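Local coordinates for protein trichothecene 15-O-acetyltransferase TRI3 (Fusarium sporotrichioides, PDB 3FOT) that acetylates the 15-hydroxyl of 15-deacetylcalonectrin, probably from acetyl-CoA, a step in building trichothecene mycotoxins such as T-2 toxin, at residues I314-L319 against R384-A389; N73-F78 against I125-T130; S257-N262 against H414-S419; L229-V234 against E347-N352. One frame throughout, in Å; residues are numbered along the deposited sequence.

Contact 1: residues I314-L319 against R384-A389; sequences IVLALL and RALESA
Leu-316 reaches Leu-386 through an unusual first torsion: its chi1 of -92° lies well off the staggered minimum and swings the isobutyl end toward helix 379-401. Leu-386 answers with CG opposite its carbonyl carbon (chi1 -71°), which brings its branch point back toward the incoming methyl. The motif is buried helix-helix packing in a BAHD-superfamily acyltransferase, where helix 306-321 and helix 379-401 run steeply across one another; the two short segments make 121° between their N-to-C directions and approach to 10.5 Å between axes. Between the segments the contacts are all apolar. Leu-316 CD2 does most of the touching, sitting 3.6 Å from Leu-386 CG and 3.7 Å from Leu-386 CD2, so a single methyl rests on the branch of the other leucine while the two side chains pass at a slant. Ala-385 and Ala-389, one turn apart, present only their CB atoms to Leu-316. Elsewhere on helix 306-321, Leu-309 and Ala-312 also touch Leu-386, and Phe-513 of helix 500-516 packs on Leu-316, adding a third helix to the buried cluster. The two methyls of Leu-316 divide between the alanines: CD2 lies 3.9 Å from Ala-385 CB, and CD1 makes a looser contact with Ala-389 CB at 4.5 Å.

Contact 2: residues N73-F78 against I125-T130; sequences NLKEMF and IHVQPT. With SO4 (sulfate ion), chain J.
Lys-75 and Ile-125 carry an alpha/beta packing contact, in which helix 71-88 lies nearly antiparallel along strand 125-129, an outermost strand of the mixed six-stranded sheet; the short segment axes are 8.5 Å apart. The apolar part comes from the stem of the lysine and the aliphatic side chains it lies along. Lys-75 CG rests 3.7 Å from Ile-125 CG2, the two chains sliding past each other in opposite directions, while Lys-75 CB meets Val-127 CG1 at 3.6 Å with the side chains about at right angles. One turn on, Phe-78 CB touches Ile-125 CD1 at 4.2 Å, and its ring leads off toward Phe-202 and Val-205 of helix 191-205. One hydrogen bond joins the two segments. Lys-75 is stretched until chi4, where a turn of 65° folds NZ back over the strand to donate an N-H to Ile-125 O at 2.7 Å; the donor stands 28° out of the carbonyl plane, and Glu-79 adds a salt bridge to the same ammonium. A bound sulfate, probably from the crystallisation liquor, is held by hydrogen bonds at the outer edge of the strand. His-126 ND1 forks between two of its oxygens, O4 at 3.0 Å and O3 at 3.2 Å, with the sulfur in the ring plane, and the backbone Val-127 N makes a straighter bond to sulfate O1 at 2.9 Å.

Contact 3: residues S257-N262 against H414-S419; sequences SALVAN and HNFEAS
Leu-259 spreads its two methyls over the side chain of Glu-417. Its CD1 lies 3.7 Å from Glu-417 CD, and its CD2 lies 3.7 Å from Glu-417 OE1, so the carboxylate is flanked by hydrocarbon on this side. Next to it, the Phe-416 ring offers its edge: Leu-259 CD2 approaches CD2 of Phe-416 and Val-260 CG2 approaches CE2 of Phe-416, both at 4.2 Å and near the ring plane. Both Leu-259 (chi1 178°) and Glu-417 (chi1 -171°) carry CG opposite the backbone nitrogen, and this lets them extend between the helices, whose segment axes come within 11.3 Å and run at 31° to each other. Farther out, the hydroxyl of Tyr-255, on the same helix as Leu-259, hydrogen-bonds Glu-417 OE1 and ties the carboxylate to helix 246-264. That oxygen also lies in the plane of the His-414 ring, at its edge, 3.3 Å from His-414 CD2, while Ile-39 touches both residues. Since His-414 binds 15-deacetylcalonectrin, this roughly parallel pairing of helix 246-264 with helix 406-423 is consistent with a second shell to the trichothecene-binding site.

Contact 4: residues L229-V234 against E347-N352; sequences LSPPVV and EDIASN
A sparse van der Waals contact joins the extended loop after helix 191-205 to the short, weakly bonded helix about 347-350, Pro-231 meeting Ile-349 and little else; the two segments bury 102 Å² in all. The single apolar touch is between Pro-231 CG, at the far corner of the pyrrolidine ring, and Ile-349 CG2, 3.9 Å away. Ile-349 sets CG2 opposite its backbone nitrogen (chi1 -61°), which turns this branch to the proline as the two side chains slide past each other in opposite directions. A glycerol, probably from the crystallisation liquor, lies about 3 Å from the isoleucine side chain. Beyond this pair, Ser-230 OG is 4.3 Å from Asn-352 O, too far to bond, and the hydroxyl is instead hydrogen-bonded to the backbone N of Tyr-354. Within the second segment, Asn-352 N bonds to Ile-349 O at 3.0 Å, closing a turn across 349-352. The backbone of Ser-230 is gripped at both its polar atoms, its N by Glu-91 and its O by Trp-19. Around the contact, Val-233 and Val-234 lean on Leu-411 of helix 406-423, while Lys-196 of helix 191-205 reaches the carbonyl of Ser-351.

In the fold
Contact 3 holds His-414 of the 15-deacetylcalonectrin site. Contact 4 comes within about 8 Å of it between nearest atoms, linked through helix 406-423, which supplies one side of contact 3 and also packs on 229-234. Contact 1 approaches contact 3 to about 9 Å between nearest atoms; helix 379-401 precedes helix 406-423 directly in the chain. Contact 2 is remote, with its centre about 42 Å from that of contact 3 and about 46 Å from that of contact 1, across the middle of the molecule from both. Its sulfate is therefore far from His-414.

Contact 1: residues I314-L319 against R384-A389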
loop_
_atom_site.group_PDB
_atom_site.type_symbol
_atom_site.label_atom_id
_atom_site.label_comp_id
_atom_site.label_asym_id
_atom_site.label_seq_id
_atom_site.Cartn_x
_atom_site.Cartn_y
_atom_site.Cartn_z
ATOM N N ILE A 314 0.051 10.175 16.823
ATOM C CA ILE A 314 -0.523 8.857 17.106
ATOM C C ILE A 314 -0.259 8.441 18.553
ATOM O O ILE A 314 -1.168 7.987 19.266
ATOM C CB ILE A 314 -0.006 7.809 16.090
ATOM C CG1 ILE A 314 -0.716 8.073 14.748
ATOM C CG2 ILE A 314 -0.211 6.369 16.595
ATOM C CD1 ILE A 314 -0.075 7.351 13.534
ATOM N N VAL A 315 0.997 8.605 18.962
ATOM C CA VAL A 315 1.436 8.269 20.327
ATOM C C VAL A 315 0.797 9.177 21.367
ATOM O O VAL A 315 0.220 8.684 22.348
ATOM C CB VAL A 315 2.973 8.208 20.406
ATOM C CG1 VAL A 315 3.452 8.076 21.853
ATOM C CG2 VAL A 315 3.438 6.986 19.613
ATOM N N LEU A 316 0.806 10.490 21.126
ATOM C CA LEU A 316 0.139 11.414 22.072
ATOM C C LEU A 316 -1.359 11.133 22.183
ATOM O O LEU A 316 -1.929 11.185 23.286
ATOM C CB LEU A 316 0.377 12.893 21.699
ATOM C CG LEU A 316 1.603 13.572 22.370
ATOM C CD1 LEU A 316 2.898 12.834 22.121
ATOM C CD2 LEU A 316 1.752 15.019 21.909
ATOM N N ALA A 317 -1.999 10.816 21.054
ATOM C CA ALA A 317 -3.436 10.485 21.058
ATOM C C ALA A 317 -3.675 9.181 21.840
ATOM O O ALA A 317 -4.658 9.043 22.563
ATOM C CB ALA A 317 -3.972 10.359 19.611
ATOM N N LEU A 318 -2.742 8.248 21.724
ATOM C CA LEU A 318 -2.842 6.986 22.456
ATOM C C LEU A 318 -2.713 7.213 23.971
ATOM O O LEU A 318 -3.526 6.694 24.758
ATOM C CB LEU A 318 -1.769 6.010 21.978
ATOM C CG LEU A 318 -1.688 4.683 22.723
ATOM C CD1 LEU A 318 -2.907 3.883 22.394
ATOM C CD2 LEU A 318 -0.407 3.956 22.301
ATOM N N LEU A 319 -1.702 7.987 24.359
ATOM C CA LEU A 319 -1.466 8.352 25.767
ATOM C C LEU A 319 -2.641 9.124 26.348
ATOM O O LEU A 319 -3.049 8.880 27.494
ATOM C CB LEU A 319 -0.152 9.137 25.930
ATOM C CG LEU A 319 1.146 8.401 25.579
ATOM C CD1 LEU A 319 2.344 9.343 25.561
ATOM C CD2 LEU A 319 1.404 7.227 26.551
ATOM N N ARG A 384 6.102 20.889 22.543
ATOM C CA ARG A 384 7.336 20.339 23.114
ATOM C C ARG A 384 7.246 18.819 23.175
ATOM O O ARG A 384 8.221 18.127 22.864
ATOM C CB ARG A 384 7.643 20.953 24.493
ATOM C CG ARG A 384 8.114 22.423 24.413
ATOM C CD ARG A 384 8.614 23.000 25.770
ATOM N NE ARG A 384 9.014 24.404 25.629
ATOM C CZ ARG A 384 10.212 24.814 25.206
ATOM N NH1 ARG A 384 11.155 23.938 24.876
ATOM N NH2 ARG A 384 10.473 26.110 25.100
ATOM N N ALA A 385 6.064 18.321 23.552
ATOM C CA ALA A 385 5.808 16.883 23.615
ATOM C C ALA A 385 5.921 16.273 22.205
ATOM O O ALA A 385 6.588 15.241 22.007
ATOM C CB ALA A 385 4.425 16.615 24.224
ATOM N N LEU A 386 5.280 16.912 21.224
ATOM C CA LEU A 386 5.382 16.431 19.839
ATOM C C LEU A 386 6.817 16.447 19.341
ATOM O O LEU A 386 7.251 15.486 18.702
ATOM C CB LEU A 386 4.472 17.251 18.913
ATOM C CG LEU A 386 2.989 16.981 19.116
ATOM C CD1 LEU A 386 2.198 18.185 18.593
ATOM C CD2 LEU A 386 2.557 15.673 18.393
ATOM N N GLU A 387 7.548 17.527 19.628
ATOM C CA GLU A 387 8.958 17.633 19.232
ATOM C C GLU A 387 9.792 16.505 19.848
ATOM O O GLU A 387 10.604 15.878 19.162
ATOM C CB GLU A 387 9.538 19.004 19.600
ATOM C CG GLU A 387 9.028 20.131 18.717
ATOM C CD GLU A 387 9.787 21.426 18.884
ATOM O OE1 GLU A 387 9.240 22.480 18.515
ATOM O OE2 GLU A 387 10.940 21.396 19.345
ATOM N N SER A 388 9.584 16.242 21.134
ATOM C CA SER A 388 10.324 15.175 21.849
ATOM C C SER A 388 10.079 13.833 21.172
ATOM O O SER A 388 11.012 13.065 20.879
ATOM C CB SER A 388 9.825 15.102 23.303
ATOM O OG SER A 388 10.481 14.084 24.041
ATOM N N ALA A 389 8.799 13.540 20.943
ATOM C CA ALA A 389 8.416 12.291 20.305
ATOM C C ALA A 389 9.021 12.173 18.900
ATOM O O ALA A 389 9.587 11.130 18.567
ATOM C CB ALA A 389 6.932 12.150 20.271
#

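Contact 2: residues N73-F78 against I125-T130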
loop_
_atom_site.group_PDB
_atom_site.type_symbol
_atom_site.label_atom_id
_atom_site.label_comp_id
_atom_site.label_asym_id
_atom_site.label_seq_id
_atom_site.Cartn_x
_atom_site.Cartn_y
_atom_site.Cartn_z
ATOM N N ASN A 73 -16.535 2.985 -23.873
ATOM C CA ASN A 73 -15.287 3.293 -24.554
ATOM C C ASN A 73 -14.101 3.502 -23.601
ATOM O O ASN A 73 -12.962 3.209 -23.970
ATOM C CB ASN A 73 -15.421 4.332 -25.708
ATOM C CG ASN A 73 -15.613 5.764 -25.233
ATOM O OD1 ASN A 73 -15.356 6.109 -24.091
ATOM N ND2 ASN A 73 -16.061 6.630 -26.160
ATOM N N LEU A 74 -14.381 3.891 -22.345
ATOM C CA LEU A 74 -13.311 3.953 -21.336
ATOM C C LEU A 74 -12.785 2.557 -21.019
ATOM O O LEU A 74 -11.568 2.340 -20.909
ATOM C CB LEU A 74 -13.772 4.676 -20.060
ATOM C CG LEU A 74 -13.851 6.208 -20.202
ATOM C CD1 LEU A 74 -14.638 6.845 -19.036
ATOM C CD2 LEU A 74 -12.431 6.806 -20.304
ATOM N N LYS A 75 -13.703 1.598 -20.910
ATOM C CA LYS A 75 -13.326 0.216 -20.677
ATOM C C LYS A 75 -12.468 -0.231 -21.850
ATOM O O LYS A 75 -11.414 -0.852 -21.660
ATOM C CB LYS A 75 -14.569 -0.659 -20.537
ATOM C CG LYS A 75 -14.276 -2.174 -20.536
ATOM C CD LYS A 75 -15.443 -2.948 -19.909
ATOM C CE LYS A 75 -15.509 -4.372 -20.429
ATOM N NZ LYS A 75 -14.355 -5.235 -20.060
ATOM N N GLU A 76 -12.884 0.105 -23.066
ATOM C CA GLU A 76 -12.093 -0.329 -24.240
ATOM C C GLU A 76 -10.663 0.231 -24.180
ATOM O O GLU A 76 -9.674 -0.490 -24.406
ATOM C CB GLU A 76 -12.805 0.051 -25.551
ATOM C CG GLU A 76 -12.057 -0.456 -26.772
ATOM C CD GLU A 76 -12.559 0.111 -28.109
ATOM O OE1 GLU A 76 -13.388 1.048 -28.124
ATOM O OE2 GLU A 76 -12.064 -0.399 -29.143
ATOM N N MET A 77 -10.543 1.523 -23.863
ATOM C CA MET A 77 -9.224 2.193 -23.782
ATOM C C MET A 77 -8.356 1.606 -22.653
ATOM O O MET A 77 -7.144 1.415 -22.810
ATOM C CB MET A 77 -9.413 3.701 -23.565
ATOM C CG MET A 77 -10.135 4.445 -24.720
ATOM S SD MET A 77 -10.630 6.071 -24.099
ATOM C CE MET A 77 -12.134 6.401 -24.950
ATOM N N PHE A 78 -8.975 1.303 -21.518
ATOM C CA PHE A 78 -8.201 0.747 -20.387
ATOM C C PHE A 78 -7.801 -0.704 -20.627
ATOM O O PHE A 78 -6.807 -1.182 -20.098
ATOM C CB PHE A 78 -8.965 0.912 -19.078
ATOM C CG PHE A 78 -8.683 2.218 -18.407
ATOM C CD1 PHE A 78 -7.467 2.431 -17.748
ATOM C CD2 PHE A 78 -9.596 3.248 -18.464
ATOM C CE1 PHE A 78 -7.194 3.673 -17.141
ATOM C CE2 PHE A 78 -9.342 4.488 -17.875
ATOM C CZ PHE A 78 -8.153 4.701 -17.204
ATOM N N ILE A 125 -11.301 -5.501 -16.524
ATOM C CA ILE A 125 -11.825 -4.133 -16.529
ATOM C C ILE A 125 -13.340 -4.208 -16.542
ATOM O O ILE A 125 -13.919 -4.862 -17.408
ATOM C CB ILE A 125 -11.365 -3.333 -17.776
ATOM C CG1 ILE A 125 -9.841 -3.393 -17.983
ATOM C CG2 ILE A 125 -11.880 -1.888 -17.712
ATOM C CD1 ILE A 125 -9.025 -2.689 -16.952
ATOM N N HIS A 126 -13.958 -3.541 -15.568
ATOM C CA HIS A 126 -15.403 -3.612 -15.352
ATOM C C HIS A 126 -15.996 -2.225 -15.278
ATOM O O HIS A 126 -15.339 -1.291 -14.838
ATOM C CB HIS A 126 -15.655 -4.350 -14.046
ATOM C CG HIS A 126 -14.965 -5.674 -13.996
ATOM N ND1 HIS A 126 -15.366 -6.736 -14.774
ATOM C CD2 HIS A 126 -13.860 -6.084 -13.334
ATOM C CE1 HIS A 126 -14.548 -7.756 -14.573
ATOM N NE2 HIS A 126 -13.634 -7.391 -13.695
ATOM N N VAL A 127 -17.251 -2.087 -15.687
ATOM C CA VAL A 127 -17.901 -0.788 -15.589
ATOM C C VAL A 127 -19.286 -0.891 -14.949
ATOM O O VAL A 127 -19.953 -1.955 -15.013
ATOM C CB VAL A 127 -18.049 -0.090 -16.969
ATOM C CG1 VAL A 127 -16.728 -0.030 -17.705
ATOM C CG2 VAL A 127 -19.130 -0.771 -17.814
ATOM N N GLN A 128 -19.708 0.202 -14.325
ATOM C CA GLN A 128 -21.044 0.275 -13.733
ATOM C C GLN A 128 -21.580 1.691 -13.853
ATOM O O GLN A 128 -20.976 2.611 -13.328
ATOM C CB GLN A 128 -21.022 -0.048 -12.236
ATOM C CG GLN A 128 -20.513 -1.398 -11.808
ATOM C CD GLN A 128 -20.700 -1.627 -10.310
ATOM O OE1 GLN A 128 -21.494 -0.939 -9.653
ATOM N NE2 GLN A 128 -19.969 -2.599 -9.766
ATOM N N PRO A 129 -22.733 1.873 -14.539
ATOM C CA PRO A 129 -23.437 3.151 -14.407
ATOM C C PRO A 129 -24.101 3.186 -13.044
ATOM O O PRO A 129 -25.014 2.396 -12.785
ATOM C CB PRO A 129 -24.488 3.118 -15.529
ATOM C CG PRO A 129 -24.288 1.854 -16.272
ATOM C CD PRO A 129 -23.416 0.940 -15.440
ATOM N N THR A 130 -23.626 4.076 -12.176
ATOM C CA THR A 130 -24.009 4.113 -10.776
ATOM C C THR A 130 -23.598 5.435 -10.129
ATOM O O THR A 130 -22.645 6.057 -10.563
ATOM C CB THR A 130 -23.345 2.938 -9.965
ATOM O OG1 THR A 130 -23.795 2.970 -8.597
ATOM C CG2 THR A 130 -21.801 3.037 -10.012
HETATM S S SO4 J . -18.157 -5.919 -17.006
HETATM O O1 SO4 J . -18.180 -4.445 -17.175
HETATM O O2 SO4 J . -19.322 -6.478 -17.715
HETATM O O3 SO4 J . -16.933 -6.532 -17.520
HETATM O O4 SO4 J . -18.256 -6.296 -15.590
#

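Contact 3: residues S257-N262 against H414-S419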
loop_
_atom_site.group_PDB
_atom_site.type_symbol
_atom_site.label_atom_id
_atom_site.label_comp_id
_atom_site.label_asym_id
_atom_site.label_seq_id
_atom_site.Cartn_x
_atom_site.Cartn_y
_atom_site.Cartn_z
ATOM N N SER A 257 12.385 -10.294 18.420
ATOM C CA SER A 257 12.053 -10.115 19.827
ATOM C C SER A 257 11.061 -8.973 20.042
ATOM O O SER A 257 10.075 -9.142 20.771
ATOM C CB SER A 257 13.314 -9.913 20.667
ATOM O OG SER A 257 14.026 -11.139 20.735
ATOM N N ALA A 258 11.303 -7.832 19.386
ATOM C CA ALA A 258 10.365 -6.695 19.413
ATOM C C ALA A 258 8.997 -7.041 18.820
ATOM O O ALA A 258 7.947 -6.618 19.342
ATOM C CB ALA A 258 10.937 -5.504 18.695
ATOM N N LEU A 259 9.014 -7.810 17.733
ATOM C CA LEU A 259 7.789 -8.254 17.092
ATOM C C LEU A 259 6.922 -9.061 18.036
ATOM O O LEU A 259 5.738 -8.776 18.221
ATOM C CB LEU A 259 8.148 -9.084 15.859
ATOM C CG LEU A 259 7.003 -9.682 15.062
ATOM C CD1 LEU A 259 6.192 -8.539 14.430
ATOM C CD2 LEU A 259 7.578 -10.598 14.000
ATOM N N VAL A 260 7.520 -10.078 18.640
ATOM C CA VAL A 260 6.786 -10.981 19.502
ATOM C C VAL A 260 6.274 -10.239 20.722
ATOM O O VAL A 260 5.133 -10.451 21.127
ATOM C CB VAL A 260 7.624 -12.204 19.886
ATOM C CG1 VAL A 260 6.807 -13.190 20.751
ATOM C CG2 VAL A 260 8.084 -12.910 18.612
ATOM N N ALA A 261 7.103 -9.363 21.291
ATOM C CA ALA A 261 6.700 -8.553 22.439
ATOM C C ALA A 261 5.595 -7.563 22.104
ATOM O O ALA A 261 4.733 -7.304 22.946
ATOM C CB ALA A 261 7.891 -7.819 23.066
ATOM N N ASN A 262 5.635 -6.996 20.898
ATOM C CA ASN A 262 4.559 -6.105 20.454
ATOM C C ASN A 262 3.217 -6.840 20.405
ATOM O O ASN A 262 2.189 -6.249 20.714
ATOM C CB ASN A 262 4.868 -5.433 19.113
ATOM C CG ASN A 262 3.757 -4.470 18.664
ATOM O OD1 ASN A 262 3.417 -3.540 19.379
ATOM N ND2 ASN A 262 3.193 -4.706 17.480
ATOM N N HIS A 414 10.680 -11.026 8.027
ATOM C CA HIS A 414 9.299 -11.183 7.542
ATOM C C HIS A 414 8.988 -12.648 7.185
ATOM O O HIS A 414 7.848 -13.102 7.333
ATOM C CB HIS A 414 9.000 -10.244 6.366
ATOM C CG HIS A 414 8.875 -8.801 6.744
ATOM N ND1 HIS A 414 9.157 -7.779 5.862
ATOM C CD2 HIS A 414 8.488 -8.206 7.898
ATOM C CE1 HIS A 414 8.945 -6.617 6.454
ATOM N NE2 HIS A 414 8.534 -6.848 7.688
ATOM N N ASN A 415 9.985 -13.399 6.721
ATOM C CA ASN A 415 9.785 -14.855 6.619
ATOM C C ASN A 415 9.360 -15.436 7.985
ATOM O O ASN A 415 8.414 -16.235 8.095
ATOM C CB ASN A 415 11.050 -15.555 6.150
ATOM C CG ASN A 415 11.286 -15.437 4.656
ATOM O OD1 ASN A 415 10.399 -15.087 3.878
ATOM N ND2 ASN A 415 12.511 -15.760 4.244
ATOM N N PHE A 416 10.058 -15.011 9.027
ATOM C CA PHE A 416 9.724 -15.452 10.378
ATOM C C PHE A 416 8.305 -15.013 10.778
ATOM O O PHE A 416 7.522 -15.790 11.332
ATOM C CB PHE A 416 10.762 -14.954 11.383
ATOM C CG PHE A 416 10.351 -15.175 12.809
ATOM C CD1 PHE A 416 10.564 -16.413 13.417
ATOM C CD2 PHE A 416 9.686 -14.170 13.526
ATOM C CE1 PHE A 416 10.143 -16.633 14.749
ATOM C CE2 PHE A 416 9.265 -14.382 14.838
ATOM C CZ PHE A 416 9.508 -15.618 15.452
ATOM N N GLU A 417 7.980 -13.761 10.477
ATOM C CA GLU A 417 6.683 -13.212 10.830
ATOM C C GLU A 417 5.517 -13.984 10.175
ATOM O O GLU A 417 4.484 -14.264 10.819
ATOM C CB GLU A 417 6.668 -11.741 10.431
ATOM C CG GLU A 417 5.470 -10.981 10.914
ATOM C CD GLU A 417 5.692 -9.481 10.850
ATOM O OE1 GLU A 417 6.854 -9.030 10.674
ATOM O OE2 GLU A 417 4.692 -8.760 10.995
ATOM N N ALA A 418 5.692 -14.351 8.909
ATOM C CA ALA A 418 4.694 -15.144 8.186
ATOM C C ALA A 418 4.449 -16.493 8.863
ATOM O O ALA A 418 3.295 -16.922 9.072
ATOM C CB ALA A 418 5.141 -15.340 6.737
ATOM N N SER A 419 5.543 -17.139 9.256
ATOM C CA SER A 419 5.468 -18.410 9.972
ATOM C C SER A 419 4.802 -18.259 11.332
ATOM O O SER A 419 3.966 -19.106 11.724
ATOM C CB SER A 419 6.875 -18.963 10.138
ATOM O OG SER A 419 7.245 -19.639 8.958
#

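Contact 4: residues L229-V234 against E347-N352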
loop_
_atom_site.group_PDB
_atom_site.type_symbol
_atom_site.label_atom_id
_atom_site.label_comp_id
_atom_site.label_asym_id
_atom_site.label_seq_id
_atom_site.Cartn_x
_atom_site.Cartn_y
_atom_site.Cartn_z
ATOM N N LEU A 229 9.563 -8.735 -15.932
ATOM C CA LEU A 229 9.285 -9.044 -14.527
ATOM C C LEU A 229 10.381 -8.447 -13.626
ATOM O O LEU A 229 11.567 -8.447 -13.978
ATOM C CB LEU A 229 9.202 -10.550 -14.316
ATOM C CG LEU A 229 7.982 -11.319 -14.811
ATOM C CD1 LEU A 229 8.281 -12.822 -14.902
ATOM C CD2 LEU A 229 6.749 -11.068 -13.925
ATOM N N SER A 230 9.983 -7.910 -12.471
ATOM C CA SER A 230 10.953 -7.361 -11.522
ATOM C C SER A 230 11.873 -8.523 -11.147
ATOM O O SER A 230 11.407 -9.655 -10.946
ATOM C CB SER A 230 10.248 -6.780 -10.271
ATOM O OG SER A 230 9.538 -5.578 -10.610
ATOM N N PRO A 231 13.184 -8.258 -11.073
ATOM C CA PRO A 231 14.078 -9.349 -10.708
ATOM C C PRO A 231 13.904 -9.764 -9.242
ATOM O O PRO A 231 13.250 -9.024 -8.474
ATOM C CB PRO A 231 15.466 -8.763 -10.992
ATOM C CG PRO A 231 15.300 -7.289 -10.841
ATOM C CD PRO A 231 13.907 -6.999 -11.330
ATOM N N PRO A 232 14.431 -10.948 -8.862
ATOM C CA PRO A 232 14.300 -11.335 -7.459
ATOM C C PRO A 232 15.013 -10.345 -6.544
ATOM O O PRO A 232 16.159 -9.933 -6.800
ATOM C CB PRO A 232 14.923 -12.730 -7.404
ATOM C CG PRO A 232 14.918 -13.225 -8.840
ATOM C CD PRO A 232 15.127 -11.983 -9.656
ATOM N N VAL A 233 14.328 -9.950 -5.478
ATOM C CA VAL A 233 14.841 -8.879 -4.616
ATOM C C VAL A 233 16.247 -9.236 -4.046
ATOM O O VAL A 233 17.160 -8.399 -4.003
ATOM C CB VAL A 233 13.792 -8.522 -3.506
ATOM C CG1 VAL A 233 13.482 -9.748 -2.643
ATOM C CG2 VAL A 233 14.263 -7.368 -2.663
ATOM N N VAL A 234 16.426 -10.498 -3.683
ATOM C CA VAL A 234 17.686 -10.952 -3.080
ATOM C C VAL A 234 18.888 -10.686 -4.008
ATOM O O VAL A 234 19.938 -10.136 -3.570
ATOM C CB VAL A 234 17.602 -12.442 -2.743
ATOM C CG1 VAL A 234 16.733 -12.666 -1.504
ATOM N N GLU A 347 21.208 0.703 -8.096
ATOM C CA GLU A 347 20.645 1.920 -8.700
ATOM C C GLU A 347 19.844 1.694 -9.993
ATOM O O GLU A 347 18.828 2.368 -10.228
ATOM C CB GLU A 347 21.768 2.943 -8.939
ATOM C CG GLU A 347 21.300 4.311 -9.444
ATOM N N ASP A 348 20.282 0.773 -10.845
ATOM C CA ASP A 348 19.581 0.604 -12.132
ATOM C C ASP A 348 18.367 -0.317 -12.048
ATOM O O ASP A 348 17.703 -0.546 -13.055
ATOM C CB ASP A 348 20.526 0.168 -13.249
ATOM N N ILE A 349 18.085 -0.826 -10.846
ATOM C CA ILE A 349 16.901 -1.626 -10.561
ATOM C C ILE A 349 15.940 -0.826 -9.683
ATOM O O ILE A 349 14.716 -0.865 -9.902
ATOM C CB ILE A 349 17.273 -2.937 -9.817
ATOM C CG1 ILE A 349 18.200 -3.802 -10.684
ATOM C CG2 ILE A 349 16.018 -3.726 -9.406
ATOM C CD1 ILE A 349 18.799 -4.983 -9.950
ATOM N N ALA A 350 16.501 -0.099 -8.705
ATOM C CA ALA A 350 15.752 0.525 -7.598
ATOM C C ALA A 350 14.566 1.417 -7.960
ATOM O O ALA A 350 13.607 1.525 -7.175
ATOM C CB ALA A 350 16.691 1.301 -6.690
ATOM N N SER A 351 14.651 2.092 -9.106
ATOM C CA SER A 351 13.619 3.057 -9.484
ATOM C C SER A 351 12.555 2.468 -10.420
ATOM O O SER A 351 11.622 3.168 -10.824
ATOM C CB SER A 351 14.249 4.320 -10.082
ATOM O OG SER A 351 14.920 5.079 -9.081
ATOM N N ASN A 352 12.697 1.190 -10.746
ATOM C CA ASN A 352 11.774 0.501 -11.652
ATOM C C ASN A 352 11.327 -0.878 -11.109
ATOM O O ASN A 352 11.288 -1.844 -11.853
ATOM C CB ASN A 352 12.454 0.355 -13.035
ATOM C CG ASN A 352 11.485 -0.076 -14.137
ATOM O OD1 ASN A 352 10.310 0.321 -14.152
ATOM N ND2 ASN A 352 11.983 -0.877 -15.075
#